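Local coordinates for periplasmic binding protein (Xylanimonas cellulosilytica, PDB 4MX8) that probably captures a solute such as an iron-siderophore complex outside the cell and delivers it to an ABC importer, at residues Y19-R23 against T128-R134; V42-P46 against F147-L152. Residues are numbered along the deposited sequence.

Contact 1. Residues Y19-R23 against T128-R134; sequences YTWDR and TIDLSLR
An Asx turn closing a parallel-sheet edge strand meets the N-terminal β-hairpin here. Residues 19-23 run extended (Tyr-19 at -120/119), and their axis crosses strand 128-130 at 45°, 8.3 Å away at closest. Tyr-19 lies opposite Ile-129 (CA to CA 7.4 Å) and Arg-23 opposite Asp-130 (7.6 Å), so the strands pack without backbone pairing. Trp-21 (chi1 p) sends NE1 to Asp-130 OD2 at 3.3 Å with a 147° angle, while Asp-130 OD1 takes Ser-132 N at 3.0 Å, making the Asx turn, and Ser-132 OG at 2.7 Å. In this TroA-like fold, hairpin strand 16-24 thereby covers the 128-130 edge of the 49-51/108-111/128-130 sheet, and Trp-119 meets Trp-21 edge-to-face. Tyr-19 (chi1 t) sets CD2 3.9 Å from Ile-129 CG2 and CZ 3.7 Å from Leu-131 CD2. The poorly ordered Arg-134 folds back so that NH1 donates to Asp-130 O at 3.2 Å; one face of its guanidinium lies against Trp-21, CD1 to NH1 3.4 Å. A water 3.2 Å from Arg-23 NH1, whose hydrogen it accepts, and 3.1 Å from Asp-130 OD2 may bridge them.

Contact 2. Residues V42-P46 against F147-L152; sequences VPVDP and FLGKVL
Phe-147 to Val-151 are helical, with Val-151 N on Phe-147 O at 3.0 Å and Leu-152 N on Leu-148 O at 2.8 Å. Across them passes the chain leaving strand 35-43: Val-42 and Pro-43 are still β, Val-44 stays extended at -80/144, Asp-45 turns into the left-handed region at 54/56, and Pro-46 returns to -72/150. CA atoms come closest for Val-44 with Val-151 (4.6 Å) and Asp-45 with Leu-152 (4.9 Å). Phe-147 (chi1 t) directs its ring edge at Val-42, CZ to CG2 3.9 Å. Lys-150 contributes backbone, its O lying 3.7 Å from Val-44 CG1. Val-151 (chi1 t) is the hub. Its CG2 is 3.9 Å from Val-42 CG1, its CG1 is 3.8 Å from Pro-43 O and 3.6 Å from Pro-46 CD, and its O accepts from Asp-45 N at 2.7 Å with a 160° angle. Val-44 CA adds a CA-H...O contact to that same oxygen at 3.6 Å. Leu-152 (chi1 m) reaches back with CD2 to Pro-46 CD, a loose 4.4 Å. The contact joins the exit of the N-terminal hairpin to the C-terminal part of helix 137-152, and Leu-108 of the parallel sheet touches Val-42, Pro-46 and Val-151. Apolar side chains supply most of the surface, and the one hydrogen bond comes from the backbone NH of left-handed Asp-45, whose CA-to-CB bond points away from 147-152 and whose side chain makes no contact within 4.5 Å, consistent with a joint that uses its backbone, not its carboxylate.

In the fold
Contacts 1 and 2 lie on the same side of the chain's centre, their own centres 14 Å apart, and fasten the two strands of one hairpin: 16-24 belongs to contact 1, 35-43 to contact 2. Their partners, strand 128-130 and helix 137-152, are also consecutive, so the segments alternate along the chain. The contacts share a hydrophobic layer: Ile-129 CG2 is 3.5 Å from Val-42 CG2, Tyr-19 CB 3.6 Å from Phe-147 CZ, and Ile-129 CD1 3.7 Å from Phe-147 CE2. The centre of contact 1 is about 15 Å from the chain's centre; that of contact 2 is farther out, about 22 Å from it. Neither contact holds a bound ligand; both are packing within one lobe.

Contact 1. Residues Y19-R23 against T128-R134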
loop_
_atom_site.group_PDB
_atom_site.type_symbol
_atom_site.label_atom_id
_atom_site.label_comp_id
_atom_site.label_asym_id
_atom_site.label_seq_id
_atom_site.Cartn_x
_atom_site.Cartn_y
_atom_site.Cartn_z
ATOM N N TYR A 19 5.116 22.124 -1.474
ATOM C CA TYR A 19 4.834 20.891 -0.726
ATOM C C TYR A 19 5.749 20.759 0.493
ATOM O O TYR A 19 6.984 20.714 0.356
ATOM C CB TYR A 19 4.945 19.644 -1.604
ATOM C CG TYR A 19 4.445 18.407 -0.889
ATOM C CD1 TYR A 19 3.086 18.220 -0.659
ATOM C CD2 TYR A 19 5.314 17.433 -0.442
ATOM C CE1 TYR A 19 2.613 17.100 0.001
ATOM C CE2 TYR A 19 4.849 16.306 0.218
ATOM C CZ TYR A 19 3.494 16.142 0.441
ATOM O OH TYR A 19 3.006 15.024 1.097
ATOM N N THR A 20 5.134 20.718 1.681
ATOM C CA THR A 20 5.883 20.683 2.931
ATOM C C THR A 20 5.446 19.521 3.795
ATOM O O THR A 20 4.265 19.370 4.104
ATOM C CB THR A 20 5.736 21.968 3.729
ATOM O OG1 THR A 20 6.317 23.049 2.989
ATOM C CG2 THR A 20 6.462 21.842 5.049
ATOM N N TRP A 21 6.414 18.700 4.189
ATOM C CA TRP A 21 6.117 17.510 4.965
ATOM C C TRP A 21 7.229 17.200 5.963
ATOM O O TRP A 21 8.333 17.754 5.870
ATOM C CB TRP A 21 5.854 16.331 4.025
ATOM C CG TRP A 21 7.070 15.666 3.447
ATOM C CD1 TRP A 21 7.581 14.447 3.805
ATOM C CD2 TRP A 21 7.909 16.154 2.390
ATOM N NE1 TRP A 21 8.681 14.148 3.034
ATOM C CE2 TRP A 21 8.904 15.182 2.162
ATOM C CE3 TRP A 21 7.922 17.321 1.621
ATOM C CZ2 TRP A 21 9.900 15.345 1.204
ATOM C CZ3 TRP A 21 8.908 17.481 0.664
ATOM C CH2 TRP A 21 9.884 16.496 0.461
ATOM N N ASP A 22 6.924 16.338 6.932
ATOM C CA ASP A 22 7.941 15.907 7.880
ATOM C C ASP A 22 8.669 14.674 7.334
ATOM O O ASP A 22 8.200 13.541 7.450
ATOM C CB ASP A 22 7.336 15.662 9.259
ATOM C CG ASP A 22 6.877 16.951 9.934
ATOM O OD1 ASP A 22 7.716 17.845 10.182
ATOM O OD2 ASP A 22 5.672 17.070 10.223
ATOM N N ARG A 23 9.820 14.921 6.714
ATOM C CA ARG A 23 10.575 13.891 6.012
ATOM C C ARG A 23 11.342 12.974 6.952
ATOM O O ARG A 23 12.024 13.430 7.878
ATOM C CB ARG A 23 11.566 14.536 5.047
ATOM C CG ARG A 23 12.167 13.552 4.064
ATOM C CD ARG A 23 12.986 14.263 3.015
ATOM N NE ARG A 23 14.262 14.738 3.546
ATOM C CZ ARG A 23 15.347 13.976 3.670
ATOM N NH1 ARG A 23 15.303 12.687 3.319
ATOM N NH2 ARG A 23 16.471 14.511 4.153
ATOM N N THR A 128 11.713 16.890 -6.228
ATOM C CA THR A 128 11.216 15.580 -5.848
ATOM C C THR A 128 10.368 15.695 -4.584
ATOM O O THR A 128 10.736 16.388 -3.635
ATOM C CB THR A 128 12.392 14.668 -5.525
ATOM O OG1 THR A 128 13.210 14.508 -6.690
ATOM C CG2 THR A 128 11.924 13.320 -5.020
ATOM N N ILE A 129 9.234 15.014 -4.567
ATOM C CA ILE A 129 8.440 14.962 -3.360
ATOM C C ILE A 129 8.347 13.531 -2.886
ATOM O O ILE A 129 8.462 12.586 -3.671
ATOM C CB ILE A 129 7.028 15.552 -3.550
ATOM C CG1 ILE A 129 6.272 14.820 -4.657
ATOM C CG2 ILE A 129 7.105 17.025 -3.868
ATOM C CD1 ILE A 129 4.963 15.497 -4.999
ATOM N N ASP A 130 8.129 13.396 -1.587
ATOM C CA ASP A 130 8.074 12.113 -0.908
ATOM C C ASP A 130 6.653 11.964 -0.370
ATOM O O ASP A 130 6.233 12.677 0.540
ATOM C CB ASP A 130 9.123 12.130 0.209
ATOM C CG ASP A 130 8.977 11.002 1.205
ATOM O OD1 ASP A 130 8.248 10.019 0.937
ATOM O OD2 ASP A 130 9.639 11.115 2.269
ATOM N N LEU A 131 5.892 11.065 -0.972
ATOM C CA LEU A 131 4.515 10.878 -0.559
ATOM C C LEU A 131 4.366 9.604 0.265
ATOM O O LEU A 131 3.362 8.912 0.157
ATOM C CB LEU A 131 3.579 10.849 -1.773
ATOM C CG LEU A 131 3.607 12.051 -2.719
ATOM C CD1 LEU A 131 2.611 11.833 -3.833
ATOM C CD2 LEU A 131 3.299 13.351 -2.011
ATOM N N SER A 132 5.376 9.302 1.080
ATOM C CA SER A 132 5.321 8.193 2.037
ATOM C C SER A 132 4.043 8.248 2.873
ATOM O O SER A 132 3.443 9.317 3.047
ATOM C CB SER A 132 6.530 8.258 2.990
ATOM O OG SER A 132 7.747 7.853 2.384
ATOM N N LEU A 133 3.628 7.103 3.404
ATOM C CA LEU A 133 2.440 7.084 4.249
ATOM C C LEU A 133 2.694 7.853 5.539
ATOM O O LEU A 133 3.704 7.659 6.196
ATOM C CB LEU A 133 2.034 5.653 4.560
ATOM C CG LEU A 133 0.687 5.535 5.266
ATOM C CD1 LEU A 133 0.082 4.231 4.853
ATOM C CD2 LEU A 133 0.793 5.619 6.811
ATOM N N ARG A 134 1.761 8.721 5.905
ATOM C CA ARG A 134 1.888 9.516 7.125
ATOM C C ARG A 134 0.671 9.386 8.038
ATOM O O ARG A 134 -0.406 9.903 7.743
ATOM C CB ARG A 134 2.093 10.990 6.783
ATOM C CG ARG A 134 3.413 11.541 7.279
ATOM C CD ARG A 134 4.388 11.691 6.134
ATOM N NE ARG A 134 3.841 12.497 5.039
ATOM C CZ ARG A 134 4.380 12.553 3.824
ATOM N NH1 ARG A 134 5.473 11.848 3.560
ATOM N NH2 ARG A 134 3.825 13.304 2.876
HETATM O O HOH W 1 7.222 10.654 6.114
HETATM O O HOH W 2 12.748 11.030 2.371
#

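Contact 2. Residues V42-P46 against F147-L152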
loop_
_atom_site.group_PDB
_atom_site.type_symbol
_atom_site.label_atom_id
_atom_site.label_comp_id
_atom_site.label_asym_id
_atom_site.label_seq_id
_atom_site.Cartn_x
_atom_site.Cartn_y
_atom_site.Cartn_z
ATOM N N VAL A 42 7.041 22.257 -6.349
ATOM C CA VAL A 42 6.637 21.366 -7.430
ATOM C C VAL A 42 6.015 22.167 -8.555
ATOM O O VAL A 42 5.140 22.990 -8.313
ATOM C CB VAL A 42 5.516 20.446 -6.952
ATOM C CG1 VAL A 42 5.203 19.404 -8.002
ATOM C CG2 VAL A 42 5.898 19.795 -5.671
ATOM N N PRO A 43 6.434 21.912 -9.797
ATOM C CA PRO A 43 5.790 22.604 -10.919
ATOM C C PRO A 43 4.361 22.097 -11.157
ATOM O O PRO A 43 4.121 20.889 -11.095
ATOM C CB PRO A 43 6.690 22.241 -12.102
ATOM C CG PRO A 43 7.273 20.927 -11.735
ATOM C CD PRO A 43 7.502 21.002 -10.245
ATOM N N VAL A 44 3.427 23.011 -11.417
ATOM C CA VAL A 44 2.056 22.637 -11.788
ATOM C C VAL A 44 1.960 22.249 -13.267
ATOM O O VAL A 44 2.626 22.850 -14.107
ATOM C CB VAL A 44 1.084 23.779 -11.521
ATOM C CG1 VAL A 44 -0.307 23.375 -11.916
ATOM C CG2 VAL A 44 1.129 24.175 -10.062
ATOM N N ASP A 45 1.125 21.260 -13.575
ATOM C CA ASP A 45 1.031 20.679 -14.917
ATOM C C ASP A 45 2.400 20.215 -15.420
ATOM O O ASP A 45 2.837 20.655 -16.487
ATOM C CB ASP A 45 0.406 21.677 -15.908
ATOM C CG ASP A 45 -0.052 21.019 -17.227
ATOM O OD1 ASP A 45 -0.187 19.776 -17.268
ATOM O OD2 ASP A 45 -0.295 21.755 -18.222
ATOM N N PRO A 46 3.082 19.328 -14.660
ATOM C CA PRO A 46 4.418 18.914 -15.101
ATOM C C PRO A 46 4.353 17.992 -16.318
ATOM O O PRO A 46 3.389 17.234 -16.493
ATOM C CB PRO A 46 4.970 18.176 -13.881
ATOM C CG PRO A 46 3.745 17.582 -13.230
ATOM C CD PRO A 46 2.687 18.649 -13.411
ATOM N N PHE A 147 -3.392 16.692 -3.191
ATOM C CA PHE A 147 -2.190 17.378 -3.631
ATOM C C PHE A 147 -1.869 17.114 -5.083
ATOM O O PHE A 147 -1.674 18.053 -5.863
ATOM C CB PHE A 147 -0.951 17.034 -2.816
ATOM C CG PHE A 147 0.235 17.851 -3.230
ATOM C CD1 PHE A 147 0.196 19.239 -3.130
ATOM C CD2 PHE A 147 1.341 17.260 -3.799
ATOM C CE1 PHE A 147 1.265 20.012 -3.544
ATOM C CE2 PHE A 147 2.422 18.034 -4.221
ATOM C CZ PHE A 147 2.381 19.410 -4.091
ATOM N N LEU A 148 -1.789 15.833 -5.436
ATOM C CA LEU A 148 -1.581 15.460 -6.822
ATOM C C LEU A 148 -2.640 16.121 -7.728
ATOM O O LEU A 148 -2.322 16.617 -8.810
ATOM C CB LEU A 148 -1.563 13.951 -6.965
ATOM C CG LEU A 148 -0.316 13.299 -6.350
ATOM C CD1 LEU A 148 -0.485 11.802 -6.360
ATOM C CD2 LEU A 148 0.972 13.671 -7.082
ATOM N N GLY A 149 -3.880 16.179 -7.263
ATOM C CA GLY A 149 -4.892 16.953 -7.951
ATOM C C GLY A 149 -4.468 18.379 -8.305
ATOM O O GLY A 149 -4.645 18.835 -9.429
ATOM N N LYS A 150 -3.906 19.090 -7.339
ATOM C CA LYS A 150 -3.388 20.433 -7.573
ATOM C C LYS A 150 -2.218 20.437 -8.573
ATOM O O LYS A 150 -2.174 21.277 -9.471
ATOM C CB LYS A 150 -2.961 21.037 -6.239
ATOM C CG LYS A 150 -2.389 22.407 -6.297
ATOM C CD LYS A 150 -2.700 23.110 -5.000
ATOM C CE LYS A 150 -1.443 23.418 -4.232
ATOM N NZ LYS A 150 -1.736 24.368 -3.118
ATOM N N VAL A 151 -1.286 19.498 -8.416
ATOM C CA VAL A 151 -0.159 19.386 -9.335
ATOM C C VAL A 151 -0.620 19.160 -10.774
ATOM O O VAL A 151 -0.116 19.796 -11.696
ATOM C CB VAL A 151 0.799 18.248 -8.928
ATOM C CG1 VAL A 151 1.867 18.041 -9.986
ATOM C CG2 VAL A 151 1.434 18.558 -7.597
ATOM N N LEU A 152 -1.584 18.262 -10.961
ATOM C CA LEU A 152 -1.997 17.871 -12.304
ATOM C C LEU A 152 -3.087 18.761 -12.889
ATOM O O LEU A 152 -3.509 18.552 -14.023
ATOM C CB LEU A 152 -2.467 16.421 -12.310
ATOM C CG LEU A 152 -1.386 15.416 -11.914
ATOM C CD1 LEU A 152 -1.954 14.020 -11.805
ATOM C CD2 LEU A 152 -0.267 15.432 -12.917
#